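Local coordinates for protein phosphoethanolamine N-methyltransferase 1 (Haemonchus contortus, PDB 4KRG) that transfers a methyl group from S-adenosylmethionine to phosphoethanolamine, probably as an early step of nematode phosphocholine biosynthesis, at residues V213-S218 and I362-Q367; L195-R200 and W354-S359. All coordinates share one frame; numbering follows the deposited sequence. Where two conformers were deposited one is given.

Contact 1. Residues V213-S218 and I362-Q367; sequences VQWSCS and IDYWNQ. With BOG (octyl beta-D-glucopyranoside), chain E.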
loop_
_atom_site.group_PDB
_atom_site.type_symbol
_atom_site.label_atom_id
_atom_site.label_comp_id
_atom_site.label_asym_id
_atom_site.label_seq_id
_atom_site.Cartn_x
_atom_site.Cartn_y
_atom_site.Cartn_z
ATOM N N VAL A 213 5.630 5.311 -7.032
ATOM C CA VAL A 213 5.226 4.440 -5.937
ATOM C C VAL A 213 5.067 3.025 -6.462
ATOM O O VAL A 213 4.104 2.718 -7.162
ATOM C CB VAL A 213 3.924 4.893 -5.281
ATOM C CG1 VAL A 213 3.652 4.057 -4.055
ATOM C CG2 VAL A 213 4.020 6.345 -4.892
ATOM N N GLN A 214 6.016 2.163 -6.118
ATOM C CA GLN A 214 6.093 0.853 -6.737
ATOM C C GLN A 214 4.979 -0.087 -6.279
ATOM O O GLN A 214 4.539 -0.955 -7.032
ATOM C CB GLN A 214 7.470 0.238 -6.498
ATOM C CG GLN A 214 8.596 1.061 -7.115
ATOM C CD GLN A 214 9.669 0.206 -7.766
ATOM O OE1 GLN A 214 9.951 -0.905 -7.318
ATOM N NE2 GLN A 214 10.276 0.724 -8.824
ATOM N N TRP A 215 4.531 0.096 -5.042
ATOM C CA TRP A 215 3.477 -0.732 -4.480
ATOM C C TRP A 215 2.972 -0.183 -3.173
ATOM O O TRP A 215 3.626 0.652 -2.546
ATOM C CB TRP A 215 3.944 -2.177 -4.259
ATOM C CG TRP A 215 5.341 -2.372 -3.717
ATOM C CD1 TRP A 215 6.445 -2.654 -4.445
ATOM C CD2 TRP A 215 5.760 -2.367 -2.336
ATOM N NE1 TRP A 215 7.534 -2.805 -3.625
ATOM C CE2 TRP A 215 7.143 -2.640 -2.329
ATOM C CE3 TRP A 215 5.106 -2.158 -1.122
ATOM C CZ2 TRP A 215 7.886 -2.707 -1.147
ATOM C CZ3 TRP A 215 5.846 -2.216 0.054
ATOM C CH2 TRP A 215 7.224 -2.491 0.029
ATOM N N SER A 216 1.792 -0.658 -2.789
ATOM C CA SER A 216 1.270 -0.494 -1.444
ATOM C C SER A 216 0.877 -1.880 -0.942
ATOM O O SER A 216 0.124 -2.595 -1.603
ATOM C CB SER A 216 0.044 0.413 -1.456
ATOM O OG SER A 216 -0.394 0.693 -0.140
ATOM N N CYS A 217 1.380 -2.262 0.224
ATOM C CA CYS A 217 1.147 -3.602 0.746
ATOM C C CYS A 217 0.890 -3.526 2.233
ATOM O O CYS A 217 1.350 -2.604 2.891
ATOM C CB CYS A 217 2.370 -4.485 0.507
ATOM S SG CYS A 217 2.734 -4.871 -1.213
ATOM N N SER A 218 0.157 -4.502 2.749
ATOM C CA SER A 218 -0.082 -4.638 4.180
ATOM C C SER A 218 1.021 -5.514 4.752
ATOM O O SER A 218 1.386 -6.529 4.160
ATOM C CB SER A 218 -1.423 -5.327 4.433
ATOM O OG SER A 218 -2.505 -4.618 3.874
ATOM N N ILE A 362 2.766 -7.091 -11.878
ATOM C CA ILE A 362 3.498 -8.196 -12.484
ATOM C C ILE A 362 4.981 -8.129 -12.114
ATOM O O ILE A 362 5.578 -9.150 -11.789
ATOM C CB ILE A 362 3.279 -8.260 -14.009
ATOM C CG1 ILE A 362 1.857 -8.736 -14.304
ATOM C CG2 ILE A 362 4.294 -9.180 -14.679
ATOM C CD1 ILE A 362 1.559 -8.858 -15.779
ATOM N N ASP A 363 5.570 -6.932 -12.143
ATOM C CA ASP A 363 6.969 -6.756 -11.740
ATOM C C ASP A 363 7.199 -7.228 -10.311
ATOM O O ASP A 363 8.101 -8.018 -10.050
ATOM C CB ASP A 363 7.404 -5.299 -11.870
ATOM C CG ASP A 363 7.662 -4.888 -13.305
ATOM O OD1 ASP A 363 7.822 -5.780 -14.163
ATOM O OD2 ASP A 363 7.714 -3.666 -13.574
ATOM N N TYR A 364 6.381 -6.729 -9.395
ATOM C CA TYR A 364 6.411 -7.142 -7.997
ATOM C C TYR A 364 6.433 -8.659 -7.849
ATOM O O TYR A 364 7.288 -9.221 -7.168
ATOM C CB TYR A 364 5.179 -6.579 -7.291
ATOM C CG TYR A 364 5.116 -6.806 -5.803
ATOM C CD1 TYR A 364 5.694 -5.909 -4.925
ATOM C CD2 TYR A 364 4.437 -7.891 -5.277
ATOM C CE1 TYR A 364 5.619 -6.096 -3.564
ATOM C CE2 TYR A 364 4.357 -8.091 -3.916
ATOM C CZ TYR A 364 4.949 -7.188 -3.063
ATOM O OH TYR A 364 4.877 -7.378 -1.704
ATOM N N TRP A 365 5.494 -9.330 -8.503
ATOM C CA TRP A 365 5.368 -10.768 -8.310
ATOM C C TRP A 365 6.417 -11.554 -9.091
ATOM O O TRP A 365 6.836 -12.629 -8.674
ATOM C CB TRP A 365 3.937 -11.231 -8.596
ATOM C CG TRP A 365 2.978 -10.754 -7.553
ATOM C CD1 TRP A 365 1.948 -9.872 -7.719
ATOM C CD2 TRP A 365 2.987 -11.121 -6.170
ATOM N NE1 TRP A 365 1.303 -9.676 -6.522
ATOM C CE2 TRP A 365 1.916 -10.426 -5.550
ATOM C CE3 TRP A 365 3.778 -11.963 -5.380
ATOM C CZ2 TRP A 365 1.626 -10.557 -4.190
ATOM C CZ3 TRP A 365 3.497 -12.091 -4.040
ATOM C CH2 TRP A 365 2.419 -11.396 -3.457
ATOM N N ASN A 366 6.861 -10.998 -10.210
ATOM C CA ASN A 366 7.982 -11.558 -10.949
ATOM C C ASN A 366 9.231 -11.603 -10.082
ATOM O O ASN A 366 9.910 -12.629 -9.997
ATOM C CB ASN A 366 8.275 -10.699 -12.175
ATOM C CG ASN A 366 8.185 -11.473 -13.458
ATOM O OD1 ASN A 366 7.480 -11.072 -14.389
ATOM N ND2 ASN A 366 8.904 -12.592 -13.524
ATOM N N GLN A 367 9.525 -10.481 -9.431
ATOM C CA GLN A 367 10.697 -10.370 -8.572
ATOM C C GLN A 367 10.652 -11.373 -7.433
ATOM O O GLN A 367 11.689 -11.744 -6.881
ATOM C CB GLN A 367 10.814 -8.958 -7.995
ATOM C CG GLN A 367 10.971 -7.870 -9.040
ATOM C CD GLN A 367 11.164 -6.498 -8.427
ATOM O OE1 GLN A 367 10.519 -5.527 -8.834
ATOM N NE2 GLN A 367 12.059 -6.407 -7.445
HETATM C C1 BOG E . 2.412 -19.047 -4.810
HETATM O O1 BOG E . 2.575 -17.778 -4.291
HETATM C C2 BOG E . 3.727 -19.801 -4.826
HETATM O O2 BOG E . 4.617 -19.142 -5.713
HETATM C C3 BOG E . 3.516 -21.205 -5.282
HETATM O O3 BOG E . 4.775 -21.932 -5.227
HETATM C C4 BOG E . 2.487 -21.905 -4.455
HETATM O O4 BOG E . 2.247 -23.233 -4.962
HETATM C C5 BOG E . 1.179 -21.128 -4.452
HETATM O O5 BOG E . 1.401 -19.751 -3.985
HETATM C C6 BOG E . 0.197 -21.761 -3.570
HETATM O O6 BOG E . -1.020 -21.796 -4.245
HETATM C "C1'" BOG E . 1.695 -16.824 -4.884
HETATM C "C2'" BOG E . 2.009 -15.441 -4.255
HETATM C "C3'" BOG E . 1.893 -15.466 -2.739
HETATM C "C4'" BOG E . 0.949 -14.662 -2.094
HETATM C "C5'" BOG E . 0.317 -15.171 -0.768
HETATM C "C6'" BOG E . -0.574 -14.130 -0.077
HETATM C "C7'" BOG E . -2.066 -14.222 -0.480
HETATM C "C8'" BOG E . -2.906 -14.736 0.638
HETATM O O HOH W 1 8.345 -3.601 -8.174
#
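Tyr-364 drives one edge of its ring onto a face of Trp-215, and this T-shaped pair is the tight heart of the contact. The edge formed by CD1 and CE1 lies over the five-membered ring, with Tyr-364 CD1 3.4 Å from Trp-215 CD1, the ring centroids 4.8 Å apart and the planes at 69°. CG of Tyr-364 is anti to its backbone N (chi1 -175°), which carries the phenol off the helix toward the strand. Two residues along the strand, Cys-217 meets the far end of the same ring: its SG is 3.7 Å from Tyr-364 CZ and 4.5 Å from the centroid of the Tyr-364 ring, an oblique sulfur-aromatic contact. On its other edge the phenol places CD2 over the centre of the indole of Trp-365, whose CZ3 lies 3.7 Å from C2' in the alkyl chain of the octyl glucoside. The looser side is polar: Gln-214 and the exposed Gln-367 do not touch, and a water lies between them, 3.3 Å from Gln-214 OE1 and 3.0 Å from Gln-367 OE1, with more acceptors around it than it has protons, so the two bonds need not both form at once. Around this core, His-233 of strand 231-240 adds another edge-to-face partner to Trp-215, Arg-368 makes a cation-pi contact with Tyr-364, and strand 208-218 runs antiparallel between strands 231-240 and 350-354.

Contact 2. Residues L195-R200 and W354-S359; sequences LLRAIR and WNESLS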
loop_
_atom_site.group_PDB
_atom_site.type_symbol
_atom_site.label_atom_id
_atom_site.label_comp_id
_atom_site.label_asym_id
_atom_site.label_seq_id
_atom_site.Cartn_x
_atom_site.Cartn_y
_atom_site.Cartn_z
ATOM N N LEU A 195 -0.264 11.498 -2.074
ATOM C CA LEU A 195 0.735 12.538 -1.820
ATOM C C LEU A 195 2.032 12.212 -2.540
ATOM O O LEU A 195 2.608 13.058 -3.199
ATOM C CB LEU A 195 0.994 12.710 -0.324
ATOM C CG LEU A 195 2.131 13.682 0.016
ATOM C CD1 LEU A 195 1.887 15.040 -0.622
ATOM C CD2 LEU A 195 2.301 13.825 1.513
ATOM N N LEU A 196 2.470 10.968 -2.424
ATOM C CA LEU A 196 3.704 10.537 -3.056
ATOM C C LEU A 196 3.662 10.736 -4.570
ATOM O O LEU A 196 4.607 11.256 -5.163
ATOM C CB LEU A 196 3.994 9.079 -2.690
ATOM C CG LEU A 196 4.424 8.849 -1.235
ATOM C CD1 LEU A 196 4.242 7.393 -0.822
ATOM C CD2 LEU A 196 5.872 9.263 -1.060
ATOM N N ARG A 197 2.551 10.346 -5.183
ATOM C CA ARG A 197 2.392 10.443 -6.631
ATOM C C ARG A 197 2.283 11.891 -7.096
ATOM O O ARG A 197 2.631 12.210 -8.229
ATOM C CB ARG A 197 1.165 9.648 -7.100
ATOM C CG ARG A 197 1.256 8.142 -6.866
ATOM C CD ARG A 197 0.044 7.423 -7.431
ATOM N NE ARG A 197 0.046 7.422 -8.891
ATOM C CZ ARG A 197 -1.012 7.150 -9.650
ATOM N NH1 ARG A 197 -2.182 6.874 -9.094
ATOM N NH2 ARG A 197 -0.903 7.168 -10.970
ATOM N N ALA A 198 1.809 12.767 -6.218
ATOM C CA ALA A 198 1.587 14.167 -6.578
ATOM C C ALA A 198 2.881 14.968 -6.668
ATOM O O ALA A 198 3.008 15.847 -7.519
ATOM C CB ALA A 198 0.635 14.830 -5.592
ATOM N N ILE A 199 3.823 14.674 -5.776
ATOM C CA ILE A 199 5.035 15.478 -5.631
ATOM C C ILE A 199 5.803 15.676 -6.942
ATOM O O ILE A 199 6.056 14.726 -7.687
ATOM C CB ILE A 199 5.975 14.891 -4.542
ATOM C CG1 ILE A 199 5.415 15.182 -3.151
ATOM C CG2 ILE A 199 7.381 15.472 -4.649
ATOM C CD1 ILE A 199 6.138 14.456 -2.033
ATOM N N ARG A 200 6.143 16.932 -7.216
ATOM C CA ARG A 200 7.034 17.295 -8.308
ATOM C C ARG A 200 8.066 18.243 -7.727
ATOM O O ARG A 200 7.720 19.330 -7.270
ATOM C CB ARG A 200 6.263 18.000 -9.422
ATOM C CG ARG A 200 5.203 17.152 -10.092
ATOM C CD ARG A 200 5.819 15.961 -10.781
ATOM N NE ARG A 200 4.816 15.157 -11.465
ATOM C CZ ARG A 200 4.074 14.229 -10.874
ATOM N NH1 ARG A 200 4.214 13.981 -9.580
ATOM N NH2 ARG A 200 3.188 13.551 -11.585
ATOM N N TRP A 354 -2.102 -2.188 -3.678
ATOM C CA TRP A 354 -2.313 -1.165 -4.685
ATOM C C TRP A 354 -1.107 -1.141 -5.614
ATOM O O TRP A 354 0.039 -1.220 -5.166
ATOM C CB TRP A 354 -2.521 0.218 -4.058
ATOM C CG TRP A 354 -2.587 1.307 -5.091
ATOM C CD1 TRP A 354 -3.703 1.795 -5.698
ATOM C CD2 TRP A 354 -1.476 2.019 -5.666
ATOM N NE1 TRP A 354 -3.363 2.770 -6.607
ATOM C CE2 TRP A 354 -2.014 2.920 -6.603
ATOM C CE3 TRP A 354 -0.097 1.966 -5.470
ATOM C CZ2 TRP A 354 -1.194 3.777 -7.351
ATOM C CZ3 TRP A 354 0.703 2.818 -6.210
ATOM C CH2 TRP A 354 0.153 3.712 -7.141
ATOM N N ASN A 355 -1.377 -1.041 -6.910
ATOM C CA ASN A 355 -0.347 -0.764 -7.895
ATOM C C ASN A 355 -0.882 0.244 -8.904
ATOM O O ASN A 355 -2.087 0.367 -9.081
ATOM C CB ASN A 355 0.079 -2.044 -8.606
ATOM C CG ASN A 355 0.501 -3.119 -7.643
ATOM O OD1 ASN A 355 -0.339 -3.807 -7.069
ATOM N ND2 ASN A 355 1.810 -3.273 -7.454
ATOM N N GLU A 356 0.016 0.962 -9.562
ATOM C CA GLU A 356 -0.384 1.959 -10.547
ATOM C C GLU A 356 -1.025 1.311 -11.774
ATOM O O GLU A 356 -1.897 1.898 -12.405
ATOM C CB GLU A 356 0.836 2.773 -10.977
ATOM C CG GLU A 356 0.522 4.094 -11.649
ATOM C CD GLU A 356 1.770 4.939 -11.845
ATOM O OE1 GLU A 356 2.886 4.384 -11.736
ATOM O OE2 GLU A 356 1.641 6.153 -12.101
ATOM N N SER A 357 -0.586 0.097 -12.103
ATOM C CA SER A 357 -1.029 -0.597 -13.312
ATOM C C SER A 357 -0.857 -2.087 -13.146
ATOM O O SER A 357 -0.286 -2.537 -12.154
ATOM C CB SER A 357 -0.176 -0.164 -14.493
ATOM O OG SER A 357 1.157 -0.621 -14.325
ATOM N N LEU A 358 -1.321 -2.851 -14.130
ATOM C CA LEU A 358 -1.093 -4.291 -14.138
ATOM C C LEU A 358 0.400 -4.601 -14.188
ATOM O O LEU A 358 0.887 -5.473 -13.466
ATOM C CB LEU A 358 -1.803 -4.943 -15.330
ATOM C CG LEU A 358 -1.563 -6.439 -15.566
ATOM C CD1 LEU A 358 -1.972 -7.267 -14.360
ATOM C CD2 LEU A 358 -2.317 -6.912 -16.799
ATOM N N SER A 359 1.108 -3.877 -15.049
ATOM C CA SER A 359 2.547 -4.048 -15.230
ATOM C C SER A 359 3.298 -3.932 -13.906
ATOM O O SER A 359 4.239 -4.677 -13.645
ATOM C CB SER A 359 3.068 -3.014 -16.225
ATOM O OG SER A 359 4.465 -3.130 -16.399
HETATM O O HOH W 2 2.301 8.606 -10.022
#
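Arg-197 reaches from helix 189-198 past the rim of the Trp-354 indole to a carboxylate oxygen of Glu-356. Its chain is extended as far as CD and then bends (chi3 71°), which turns the guanidinium along the indole edge: CD rests 3.7 Å from Trp-354 CH2, and NH1 is equally near Trp-354 CZ2. NH1 lies at the indole edge, near its plane, and the guanidinium and indole planes are 47° apart: the cation meets the rim and not the face. Glu-356 approaches differently. Its CG sits over one face of the guanidinium, and the carboxylate is turned almost perpendicular to that group, with planes at 79°. The salt bridge from Arg-197 NH2 to Glu-356 OE2 is 3.0 Å long, uses the anti side of the oxygen and is well short of straight. A water in the guanidinium plane closes a ring, accepting from Arg-197 NE at 2.8 Å and donating to Glu-356 OE2 at 3.3 Å. Arg-197 NH1 forms a second salt bridge with Glu-332, so two acids share this cation. Just beyond Glu-356, Ser-357 is the N-cap of helix 358-367, its OG bonded to Ser-360 N. A salt bridge with a bridging water thus holds helix 189-198 to the loop between strand 350-354 and helix 358-367. Beside strand 350-354, strands 324-329, 297-302 and 372-378 follow in parallel, consistent with a second Rossmann-like methyltransferase fold.

Overall arrangement
Both contacts draw on helix 358-367, or the loop leading into it, and both bring it toward elements much earlier in the chain. Contact 1 is the buried one and holds by aromatic and sulfur packing with a water at its polar margin; contact 2 is only partly buried and relies on charge, with an exposed acid and an arginine set against a buried indole. Strand pairing connects them: Ser-216 N and Trp-354 O, 3.0 Å apart, probably share a hydrogen bond, and Val-213 packs on Leu-196 and on the Trp-354 ring. The apolar contact lies on one side of strand 208-218, and the ionic one where the loop after strand 350-354 meets helix 189-198.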